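Local coordinates for thiamine-binding periplasmic protein (Escherichia coli, PDB 2QRY), which binds thiamine, thiamine phosphate and thiamine diphosphate with high affinity as the periplasmic solute-binding component of the ThiBPQ ABC transporter for thiamine import, at residues A[171-174]-A[175-179]; A[266-270]-A[271-275]; A[204-208]-A[209-213]; A[184-187]-A[188-191]. All blocks are in the same frame, centred on the assembly; numbering follows the deposited sequence.

Contact 1: A[171-174]-A[175-179]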
loop_
_atom_site.group_PDB
_atom_site.type_symbol
_atom_site.label_atom_id
_atom_site.label_comp_id
_atom_site.label_asym_id
_atom_site.label_seq_id
_atom_site.Cartn_x
_atom_site.Cartn_y
_atom_site.Cartn_z
ATOM N N LEU A 171 -3.151 11.381 -1.937
ATOM C CA LEU A 171 -2.900 12.734 -1.453
ATOM C C LEU A 171 -1.600 13.263 -2.049
ATOM O O LEU A 171 -1.553 14.391 -2.534
ATOM C CB LEU A 171 -2.790 12.771 0.078
ATOM C CG LEU A 171 -2.421 14.147 0.659
ATOM C CD1 LEU A 171 -3.686 14.959 0.932
ATOM C CD2 LEU A 171 -1.630 13.972 1.954
ATOM N N LEU A 172 -0.554 12.439 -2.035
ATOM C CA LEU A 172 0.743 12.864 -2.556
ATOM C C LEU A 172 0.748 12.935 -4.078
ATOM O O LEU A 172 1.408 13.795 -4.672
ATOM C CB LEU A 172 1.837 11.924 -2.050
ATOM C CG LEU A 172 1.836 11.795 -0.519
ATOM C CD1 LEU A 172 2.765 10.676 -0.086
ATOM C CD2 LEU A 172 2.233 13.123 0.118
ATOM N N TRP A 173 -0.008 12.041 -4.702
ATOM C CA TRP A 173 -0.111 12.001 -6.151
ATOM C C TRP A 173 -0.711 13.312 -6.636
ATOM O O TRP A 173 -0.211 13.926 -7.580
ATOM C CB TRP A 173 -0.988 10.828 -6.564
ATOM C CG TRP A 173 -1.015 10.563 -8.030
ATOM C CD1 TRP A 173 -0.131 11.015 -8.971
ATOM C CD2 TRP A 173 -1.916 9.682 -8.715
ATOM N NE1 TRP A 173 -0.424 10.460 -10.201
ATOM C CE2 TRP A 173 -1.514 9.638 -10.068
ATOM C CE3 TRP A 173 -3.024 8.921 -8.313
ATOM C CZ2 TRP A 173 -2.180 8.861 -11.023
ATOM C CZ3 TRP A 173 -3.688 8.150 -9.263
ATOM C CH2 TRP A 173 -3.262 8.128 -10.602
HETATM N N MSE A 174 -1.786 13.738 -5.986
HETATM C CA MSE A 174 -2.436 14.995 -6.327
HETATM C C MSE A 174 -1.470 16.166 -6.093
HETATM O O MSE A 174 -1.436 17.125 -6.868
HETATM C CB MSE A 174 -3.680 15.189 -5.462
HETATM C CG MSE A 174 -4.864 14.303 -5.826
HETATM SE SE MSE A 174 -5.857 15.007 -7.334
HETATM C CE MSE A 174 -6.935 16.326 -6.401
ATOM N N GLN A 175 -0.693 16.085 -5.018
ATOM C CA GLN A 175 0.262 17.137 -4.681
ATOM C C GLN A 175 1.323 17.280 -5.782
ATOM O O GLN A 175 1.719 18.390 -6.144
ATOM C CB GLN A 175 0.936 16.826 -3.341
ATOM C CG GLN A 175 1.801 17.947 -2.828
ATOM C CD GLN A 175 0.996 19.175 -2.454
ATOM O OE1 GLN A 175 1.498 20.290 -2.517
ATOM N NE2 GLN A 175 -0.253 18.975 -2.046
ATOM N N LYS A 176 1.781 16.148 -6.306
ATOM C CA LYS A 176 2.766 16.151 -7.374
ATOM C C LYS A 176 2.171 16.835 -8.604
ATOM O O LYS A 176 2.820 17.656 -9.251
ATOM C CB LYS A 176 3.143 14.714 -7.754
ATOM C CG LYS A 176 4.124 14.025 -6.828
ATOM C CD LYS A 176 5.516 14.609 -6.965
ATOM C CE LYS A 176 6.519 13.812 -6.156
ATOM N NZ LYS A 176 7.898 14.344 -6.275
ATOM N N VAL A 177 0.923 16.495 -8.905
ATOM C CA VAL A 177 0.236 17.019 -10.071
ATOM C C VAL A 177 -0.253 18.472 -9.994
ATOM O O VAL A 177 -0.194 19.194 -10.993
ATOM C CB VAL A 177 -0.942 16.076 -10.440
ATOM C CG1 VAL A 177 -1.750 16.644 -11.600
ATOM C CG2 VAL A 177 -0.397 14.700 -10.795
ATOM N N TYR A 178 -0.715 18.916 -8.828
ATOM C CA TYR A 178 -1.217 20.283 -8.708
ATOM C C TYR A 178 -0.401 21.268 -7.884
ATOM O O TYR A 178 -0.607 22.476 -7.991
ATOM C CB TYR A 178 -2.643 20.276 -8.167
ATOM C CG TYR A 178 -3.661 19.798 -9.167
ATOM C CD1 TYR A 178 -3.964 18.445 -9.297
ATOM C CD2 TYR A 178 -4.305 20.704 -10.007
ATOM C CE1 TYR A 178 -4.884 18.008 -10.239
ATOM C CE2 TYR A 178 -5.222 20.278 -10.954
ATOM C CZ TYR A 178 -5.509 18.932 -11.066
ATOM O OH TYR A 178 -6.429 18.528 -12.005
ATOM N N GLY A 179 0.513 20.772 -7.063
ATOM C CA GLY A 179 1.304 21.672 -6.245
ATOM C C GLY A 179 0.428 22.525 -5.342
ATOM O O GLY A 179 -0.498 22.022 -4.701
#

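Contact 2: A[266-270]-A[271-275]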
loop_
_atom_site.group_PDB
_atom_site.type_symbol
_atom_site.label_atom_id
_atom_site.label_comp_id
_atom_site.label_asym_id
_atom_site.label_seq_id
_atom_site.Cartn_x
_atom_site.Cartn_y
_atom_site.Cartn_z
ATOM N N LEU A 266 12.131 -11.097 9.151
ATOM C CA LEU A 266 12.433 -10.043 8.190
ATOM C C LEU A 266 13.311 -10.551 7.043
ATOM O O LEU A 266 13.128 -10.150 5.894
ATOM C CB LEU A 266 13.112 -8.862 8.893
ATOM C CG LEU A 266 12.225 -8.090 9.885
ATOM C CD1 LEU A 266 13.036 -7.006 10.580
ATOM C CD2 LEU A 266 11.034 -7.477 9.151
ATOM N N GLN A 267 14.256 -11.436 7.353
ATOM C CA GLN A 267 15.141 -11.988 6.328
ATOM C C GLN A 267 14.346 -12.940 5.448
ATOM O O GLN A 267 14.460 -12.920 4.225
ATOM C CB GLN A 267 16.306 -12.744 6.974
ATOM C CG GLN A 267 17.344 -13.283 5.986
ATOM C CD GLN A 267 18.151 -12.183 5.312
ATOM O OE1 GLN A 267 18.802 -11.372 5.978
ATOM N NE2 GLN A 267 18.116 -12.155 3.982
ATOM N N PHE A 268 13.541 -13.775 6.092
ATOM C CA PHE A 268 12.708 -14.750 5.404
ATOM C C PHE A 268 11.677 -14.056 4.522
ATOM O O PHE A 268 11.173 -14.625 3.552
ATOM C CB PHE A 268 12.024 -15.641 6.446
ATOM C CG PHE A 268 10.773 -16.303 5.960
ATOM C CD1 PHE A 268 9.535 -15.688 6.135
ATOM C CD2 PHE A 268 10.825 -17.536 5.321
ATOM C CE1 PHE A 268 8.366 -16.294 5.678
ATOM C CE2 PHE A 268 9.662 -18.152 4.858
ATOM C CZ PHE A 268 8.432 -17.531 5.038
HETATM N N MSE A 269 11.378 -12.812 4.863
HETATM C CA MSE A 269 10.405 -12.030 4.125
HETATM C C MSE A 269 10.887 -11.717 2.709
HETATM O O MSE A 269 10.128 -11.843 1.749
HETATM C CB MSE A 269 10.113 -10.743 4.893
HETATM C CG MSE A 269 8.948 -9.949 4.367
HETATM SE SE MSE A 269 8.521 -8.524 5.589
HETATM C CE MSE A 269 10.014 -7.347 5.224
ATOM N N VAL A 270 12.147 -11.314 2.579
ATOM C CA VAL A 270 12.701 -10.998 1.270
ATOM C C VAL A 270 13.164 -12.252 0.528
ATOM O O VAL A 270 13.866 -12.159 -0.483
ATOM C CB VAL A 270 13.893 -10.038 1.387
ATOM C CG1 VAL A 270 13.452 -8.752 2.041
ATOM C CG2 VAL A 270 15.008 -10.691 2.184
ATOM N N SER A 271 12.767 -13.420 1.026
ATOM C CA SER A 271 13.158 -14.674 0.396
ATOM C C SER A 271 12.008 -15.220 -0.441
ATOM O O SER A 271 10.885 -14.731 -0.352
ATOM C CB SER A 271 13.548 -15.704 1.454
ATOM O OG SER A 271 12.403 -16.312 2.017
ATOM N N PRO A 272 12.277 -16.248 -1.264
ATOM C CA PRO A 272 11.283 -16.883 -2.133
ATOM C C PRO A 272 10.051 -17.463 -1.442
ATOM O O PRO A 272 8.933 -17.306 -1.932
ATOM C CB PRO A 272 12.094 -17.958 -2.852
ATOM C CG PRO A 272 13.443 -17.321 -2.966
ATOM C CD PRO A 272 13.630 -16.743 -1.581
ATOM N N ALA A 273 10.245 -18.141 -0.319
ATOM C CA ALA A 273 9.113 -18.739 0.391
ATOM C C ALA A 273 8.044 -17.687 0.693
ATOM O O ALA A 273 6.848 -17.986 0.737
ATOM C CB ALA A 273 9.592 -19.387 1.683
ATOM N N PHE A 274 8.492 -16.451 0.890
ATOM C CA PHE A 274 7.602 -15.331 1.188
ATOM C C PHE A 274 7.124 -14.719 -0.124
ATOM O O PHE A 274 5.945 -14.788 -0.472
ATOM C CB PHE A 274 8.365 -14.270 1.997
ATOM C CG PHE A 274 7.494 -13.181 2.559
ATOM C CD1 PHE A 274 6.915 -13.316 3.818
ATOM C CD2 PHE A 274 7.250 -12.019 1.830
ATOM C CE1 PHE A 274 6.105 -12.305 4.348
ATOM C CE2 PHE A 274 6.446 -11.006 2.348
ATOM C CZ PHE A 274 5.870 -11.150 3.614
ATOM N N GLN A 275 8.076 -14.128 -0.840
ATOM C CA GLN A 275 7.845 -13.470 -2.119
ATOM C C GLN A 275 6.943 -14.231 -3.084
ATOM O O GLN A 275 6.146 -13.630 -3.795
ATOM C CB GLN A 275 9.190 -13.200 -2.782
ATOM C CG GLN A 275 10.057 -12.231 -2.001
ATOM C CD GLN A 275 9.434 -10.850 -1.918
ATOM O OE1 GLN A 275 9.018 -10.399 -0.847
ATOM N NE2 GLN A 275 9.360 -10.175 -3.055
#

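Contact 3: A[204-208]-A[209-213]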
loop_
_atom_site.group_PDB
_atom_site.type_symbol
_atom_site.label_atom_id
_atom_site.label_comp_id
_atom_site.label_asym_id
_atom_site.label_seq_id
_atom_site.Cartn_x
_atom_site.Cartn_y
_atom_site.Cartn_z
ATOM N N TYR A 204 -12.798 -0.724 -2.117
ATOM C CA TYR A 204 -12.837 -1.625 -3.261
ATOM C C TYR A 204 -14.137 -2.416 -3.297
ATOM O O TYR A 204 -14.705 -2.659 -4.365
ATOM C CB TYR A 204 -11.623 -2.569 -3.217
ATOM C CG TYR A 204 -11.178 -3.037 -4.583
ATOM C CD1 TYR A 204 -11.571 -4.278 -5.080
ATOM C CD2 TYR A 204 -10.401 -2.216 -5.400
ATOM C CE1 TYR A 204 -11.201 -4.692 -6.365
ATOM C CE2 TYR A 204 -10.026 -2.614 -6.683
ATOM C CZ TYR A 204 -10.430 -3.852 -7.160
ATOM O OH TYR A 204 -10.071 -4.248 -8.431
ATOM N N GLY A 205 -14.621 -2.800 -2.126
ATOM C CA GLY A 205 -15.864 -3.545 -2.062
ATOM C C GLY A 205 -17.043 -2.738 -2.577
ATOM O O GLY A 205 -17.900 -3.272 -3.292
ATOM N N LEU A 206 -17.099 -1.458 -2.213
ATOM C CA LEU A 206 -18.189 -0.609 -2.670
ATOM C C LEU A 206 -18.064 -0.468 -4.177
ATOM O O LEU A 206 -19.060 -0.489 -4.889
ATOM C CB LEU A 206 -18.127 0.767 -2.005
ATOM C CG LEU A 206 -18.300 0.783 -0.486
ATOM C CD1 LEU A 206 -17.951 2.155 0.049
ATOM C CD2 LEU A 206 -19.731 0.406 -0.127
ATOM N N PHE A 207 -16.840 -0.335 -4.675
ATOM C CA PHE A 207 -16.659 -0.218 -6.113
ATOM C C PHE A 207 -17.253 -1.447 -6.796
ATOM O O PHE A 207 -18.091 -1.325 -7.692
ATOM C CB PHE A 207 -15.175 -0.102 -6.471
ATOM C CG PHE A 207 -14.877 -0.373 -7.926
ATOM C CD1 PHE A 207 -15.292 0.511 -8.917
ATOM C CD2 PHE A 207 -14.184 -1.528 -8.302
ATOM C CE1 PHE A 207 -15.024 0.250 -10.276
ATOM C CE2 PHE A 207 -13.907 -1.801 -9.648
ATOM C CZ PHE A 207 -14.332 -0.906 -10.640
ATOM N N LEU A 208 -16.825 -2.630 -6.361
ATOM C CA LEU A 208 -17.311 -3.871 -6.951
ATOM C C LEU A 208 -18.824 -4.008 -6.834
ATOM O O LEU A 208 -19.451 -4.679 -7.651
ATOM C CB LEU A 208 -16.632 -5.074 -6.303
ATOM C CG LEU A 208 -15.126 -5.153 -6.529
ATOM C CD1 LEU A 208 -14.554 -6.292 -5.715
ATOM C CD2 LEU A 208 -14.840 -5.349 -8.008
ATOM N N LYS A 209 -19.409 -3.378 -5.820
ATOM C CA LYS A 209 -20.853 -3.432 -5.644
ATOM C C LYS A 209 -21.560 -2.421 -6.558
ATOM O O LYS A 209 -22.787 -2.389 -6.629
ATOM C CB LYS A 209 -21.221 -3.196 -4.171
ATOM C CG LYS A 209 -21.099 -4.465 -3.322
ATOM C CD LYS A 209 -21.283 -4.226 -1.823
ATOM C CE LYS A 209 -20.054 -3.550 -1.207
ATOM N NZ LYS A 209 -20.073 -3.509 0.291
ATOM N N GLY A 210 -20.772 -1.606 -7.259
ATOM C CA GLY A 210 -21.332 -0.629 -8.179
ATOM C C GLY A 210 -21.559 0.778 -7.649
ATOM O O GLY A 210 -22.126 1.616 -8.349
ATOM N N GLU A 211 -21.114 1.058 -6.429
ATOM C CA GLU A 211 -21.321 2.378 -5.846
ATOM C C GLU A 211 -20.494 3.505 -6.461
ATOM O O GLU A 211 -20.704 4.676 -6.137
ATOM C CB GLU A 211 -21.112 2.322 -4.334
ATOM C CG GLU A 211 -21.974 1.251 -3.680
ATOM C CD GLU A 211 -22.513 1.652 -2.318
ATOM O OE1 GLU A 211 -23.096 0.777 -1.637
ATOM O OE2 GLU A 211 -22.369 2.834 -1.930
ATOM N N SER A 212 -19.567 3.167 -7.350
ATOM C CA SER A 212 -18.769 4.196 -8.008
ATOM C C SER A 212 -18.214 3.710 -9.346
ATOM O O SER A 212 -18.104 2.510 -9.587
ATOM C CB SER A 212 -17.624 4.677 -7.094
ATOM O OG SER A 212 -16.585 3.724 -6.986
ATOM N N ASP A 213 -17.880 4.656 -10.218
ATOM C CA ASP A 213 -17.332 4.342 -11.530
ATOM C C ASP A 213 -15.843 4.060 -11.411
ATOM O O ASP A 213 -15.280 3.302 -12.201
ATOM C CB ASP A 213 -17.554 5.511 -12.490
ATOM C CG ASP A 213 -19.027 5.808 -12.722
ATOM O OD1 ASP A 213 -19.748 4.901 -13.181
ATOM O OD2 ASP A 213 -19.463 6.950 -12.453
#

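Contact 4: A[184-187]-A[188-191]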
loop_
_atom_site.group_PDB
_atom_site.type_symbol
_atom_site.label_atom_id
_atom_site.label_comp_id
_atom_site.label_asym_id
_atom_site.label_seq_id
_atom_site.Cartn_x
_atom_site.Cartn_y
_atom_site.Cartn_z
ATOM N N GLN A 184 -7.823 23.567 -4.587
ATOM C CA GLN A 184 -8.831 23.900 -5.583
ATOM C C GLN A 184 -9.168 22.628 -6.359
ATOM O O GLN A 184 -10.329 22.366 -6.678
ATOM C CB GLN A 184 -8.300 24.981 -6.526
ATOM C CG GLN A 184 -9.287 25.430 -7.602
ATOM C CD GLN A 184 -10.599 25.951 -7.022
ATOM O OE1 GLN A 184 -10.607 26.855 -6.177
ATOM N NE2 GLN A 184 -11.718 25.385 -7.480
ATOM N N ALA A 185 -8.145 21.833 -6.650
ATOM C CA ALA A 185 -8.343 20.580 -7.365
ATOM C C ALA A 185 -9.171 19.654 -6.481
ATOM O O ALA A 185 -10.090 18.980 -6.955
ATOM C CB ALA A 185 -6.999 19.936 -7.686
ATOM N N TRP A 186 -8.847 19.629 -5.193
ATOM C CA TRP A 186 -9.575 18.788 -4.256
ATOM C C TRP A 186 -11.055 19.151 -4.183
ATOM O O TRP A 186 -11.908 18.265 -4.084
ATOM C CB TRP A 186 -8.937 18.853 -2.860
ATOM C CG TRP A 186 -7.780 17.884 -2.682
ATOM C CD1 TRP A 186 -6.468 18.195 -2.454
ATOM C CD2 TRP A 186 -7.847 16.453 -2.742
ATOM N NE1 TRP A 186 -5.714 17.045 -2.370
ATOM C CE2 TRP A 186 -6.538 15.965 -2.546
ATOM C CE3 TRP A 186 -8.888 15.538 -2.943
ATOM C CZ2 TRP A 186 -6.241 14.596 -2.545
ATOM C CZ3 TRP A 186 -8.593 14.179 -2.944
ATOM C CH2 TRP A 186 -7.279 13.722 -2.746
ATOM N N GLN A 187 -11.372 20.442 -4.230
ATOM C CA GLN A 187 -12.777 20.842 -4.190
ATOM C C GLN A 187 -13.521 20.279 -5.401
ATOM O O GLN A 187 -14.667 19.848 -5.289
ATOM C CB GLN A 187 -12.911 22.363 -4.152
ATOM C CG GLN A 187 -12.436 22.963 -2.840
ATOM C CD GLN A 187 -12.517 24.474 -2.817
ATOM O OE1 GLN A 187 -13.580 25.056 -3.044
ATOM N NE2 GLN A 187 -11.389 25.121 -2.534
ATOM N N LYS A 188 -12.855 20.266 -6.553
ATOM C CA LYS A 188 -13.450 19.740 -7.775
ATOM C C LYS A 188 -13.623 18.229 -7.683
ATOM O O LYS A 188 -14.623 17.690 -8.160
ATOM C CB LYS A 188 -12.584 20.078 -8.994
ATOM C CG LYS A 188 -12.501 21.560 -9.322
ATOM C CD LYS A 188 -11.546 21.803 -10.487
ATOM C CE LYS A 188 -11.407 23.289 -10.804
ATOM N NZ LYS A 188 -10.369 23.517 -11.854
ATOM N N LEU A 189 -12.651 17.547 -7.076
ATOM C CA LEU A 189 -12.736 16.095 -6.938
ATOM C C LEU A 189 -13.824 15.720 -5.931
ATOM O O LEU A 189 -14.467 14.684 -6.063
ATOM C CB LEU A 189 -11.399 15.505 -6.470
ATOM C CG LEU A 189 -10.964 14.183 -7.124
ATOM C CD1 LEU A 189 -9.759 13.608 -6.386
ATOM C CD2 LEU A 189 -12.107 13.184 -7.110
ATOM N N ALA A 190 -14.018 16.566 -4.923
ATOM C CA ALA A 190 -15.027 16.312 -3.896
ATOM C C ALA A 190 -16.428 16.194 -4.493
ATOM O O ALA A 190 -17.266 15.456 -3.975
ATOM C CB ALA A 190 -14.997 17.424 -2.840
ATOM N N LYS A 191 -16.677 16.914 -5.585
ATOM C CA LYS A 191 -17.985 16.886 -6.247
ATOM C C LYS A 191 -18.259 15.556 -6.941
ATOM O O LYS A 191 -19.405 15.224 -7.235
ATOM C CB LYS A 191 -18.087 18.009 -7.284
ATOM C CG LYS A 191 -18.009 19.414 -6.720
ATOM C CD LYS A 191 -17.901 20.423 -7.858
ATOM C CE LYS A 191 -17.630 21.827 -7.343
ATOM N NZ LYS A 191 -17.231 22.728 -8.460
#

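Contact 1: A[171-174]-A[175-179]
Trp-173 and Val-177, one helical turn apart, lie side by side and point the same way. Val-177 CG2 comes obliquely to the indole, 4.1 Å from Trp-173 CD1, and also rests 3.3 Å from Trp-173 O. This follows from the valine torsion, which sets CG1 trans to the backbone N (chi1 176°) and CG2 opposite the carbonyl carbon. The next pair along makes a Met-aromatic contact: the selenomethionine Met-174, bent at both chi2 and chi3, brings SE 5.3 Å from the centroid of the Tyr-178 ring, at an oblique angle. Met-174 O lies near the plane of the same ring at its edge, and it also takes the Tyr-178 N-H at 2.8 Å. Three more backbone bonds of this spacing run from Gln-175, Lys-176 and Val-177 to Leu-171, Leu-172 and Trp-173.

Outside partners fix the polar ends: Trp-173 NE1 bonds Gly-242 O, Tyr-178 OH bonds Glu-149, and Lys-176 NZ bonds Glu-307 O. Leu-171 and Leu-172 pack against helix 310-328. At Gly-179 phi turns positive and the helix ends. The whole is the closing turns of an alpha-helix wedged among neighbouring helices, in the alpha/beta architecture of a bacterial solute-binding protein.

Contact 2: A[266-270]-A[271-275]
In Met-269 and Phe-274 alike, CG stands trans to the backbone N (chi1 -170° in each), and the two side chains run out together in the same direction. Met-269 CG consequently sits over the centre of the Phe-274 ring, 3.4 Å from the centroid, in a CH-pi contact. The selenium of this selenomethionine lies farther off and oblique, 4.8 Å from the same centroid, and adds a Met-aromatic component. Phe-268 meets the ring quite differently: the two phenylalanine side chains cross at about a right angle, and CE1 of Phe-268 reaches the edge of Phe-274, 3.8 Å from CD1. Farther round, Phe-268 CE2 touches the methyl of Ala-273 at 3.4 Å.

The backbone break that permits this is a helix-to-helix turn. Helix 259-269 ends, Val-270 leaves helical geometry, and Ser-271 takes the N-cap position of the short helix 272-275. Its hydroxyl looks backward, donating to Phe-268 O at 2.6 Å, while Ser-271 N adds a weak bond to that same oxygen; one terminal carbonyl is thus gripped twice by one residue. Ser-271 O serves the new helix, accepting from both Phe-274 N and Gln-275 N.

Beyond the turn, Phe-268 meets the ring of Phe-47 and packs on helix 40-48, whereas Met-269 and Phe-274 both lie against Phe-123 of strand 121-133.

Contact 3: A[204-208]-A[209-213]
Lys-209 folds back over the carbonyl of Gly-205, and almost its whole length can be followed along that one oxygen. CB lies 3.4 Å from Gly-205 O and CG keeps the same separation; CD then lifts away slightly. The bend at chi3 (-75°) returns the chain, bringing CE to 3.0 Å from Gly-205 O. At the tip, NZ is 4.0 Å from CD2 of Leu-206. The aliphatic part of the lysine thus lies along the backbone at Gly-205.

Underneath, the backbone forms a Schellman motif. Glu-211 N reaches back to Leu-206 O at 3.0 Å, and Gly-210 N bonds Phe-207 O from well above the carbonyl plane. Gly-210, with phi 94°, makes the reversal. Lys-209 N bonds Gly-205 O and, weakly, Leu-206 O. Across the cap Leu-206 and Glu-211 cross obliquely, the methyl CD2 of Leu-206 lying 3.7 Å from the carboxylate oxygen OE1 of Glu-211. On the far side of the turn the ring of Phe-207 is met at its edge by Asp-213 O, 3.6 Å from CE1. Ser-212 OG bonds Leu-214 O at the start of strand 214-218, and Asp-213 OD2 takes the N-H of Arg-155, just before strand 156-159.

Near the end of helix 200-208 the carbonyls of Gly-205, Leu-206 and Phe-207 are therefore occupied by backbone donors, and the nearby lysine ammonium would probably add a favourable charge at this negative end of the helix.

Contact 4: A[184-187]-A[188-191]
The indole of Trp-186 is touched on its six-membered ring by Leu-189, whose CD1 lies 3.7 Å from CZ3 and 4.0 Å from CE3. The approach is oblique, neither squarely over the face nor at the edge, and the two side chains run alongside each other. Met-174 comes to the indole from the same side of its plane as Leu-189 CD1, while Trp-324 of helix 310-328 joins Trp-186 in an edge-to-face arrangement. With CG of Trp-186 set opposite the carbonyl carbon (chi1 -85°), the indole lies back beside its own backbone N, while a swing of Leu-189 to chi1 -140° takes its branch toward the ring. A second flat group, the side-chain amide of Gln-184, rests with NE2 3.9 Å from CE of Lys-188, where the two side chains cross.

Helix 182-190 is amphipathic: Trp-186, Ala-185 and Leu-189 turn inward onto helix 165-178 and its neighbours, and Gln-184 and Gln-187 are exposed. The spacing is held by backbone bonds: Leu-189 N donates to Ala-185 O in the carbonyl plane at 2.9 Å, Ala-190 N to Trp-186 O at 2.8 Å, and Lys-188 N to Gln-184 O at 3.3 Å. The methyl of Ala-190 sits 3.4 Å from Trp-186 O.

Lys-188, extended beyond CG, passes its CG 3.5 Å from Gln-184 O and packs on Val-148 and Glu-149 of helix 144-149. Near the end of the helix, Leu-189 O takes the hydroxyl of Thr-193.

Overall arrangement
Along the chain the order is contact 1, contact 4, contact 3, contact 2. Contacts 1 and 4 lie on the successive helices 165-178 and 182-190 and meet directly: Met-174 CG is 3.6 Å from Trp-186 CZ2, and Tyr-178 CD2 lies 3.6 Å from Ala-185 CB. Their centres are about 13 Å apart. Contact 3 follows at the end of helix 200-208, its centre about 20 Å from that of contact 4. Contact 2 sits across the chain's centre, its centre about 33 Å from those of contact 1 and contact 3, as expected for the two lobes of a periplasmic binding protein with thiamin phosphate between them. The side chain of Leu-208 in contact 3 is about 7 Å from this ligand.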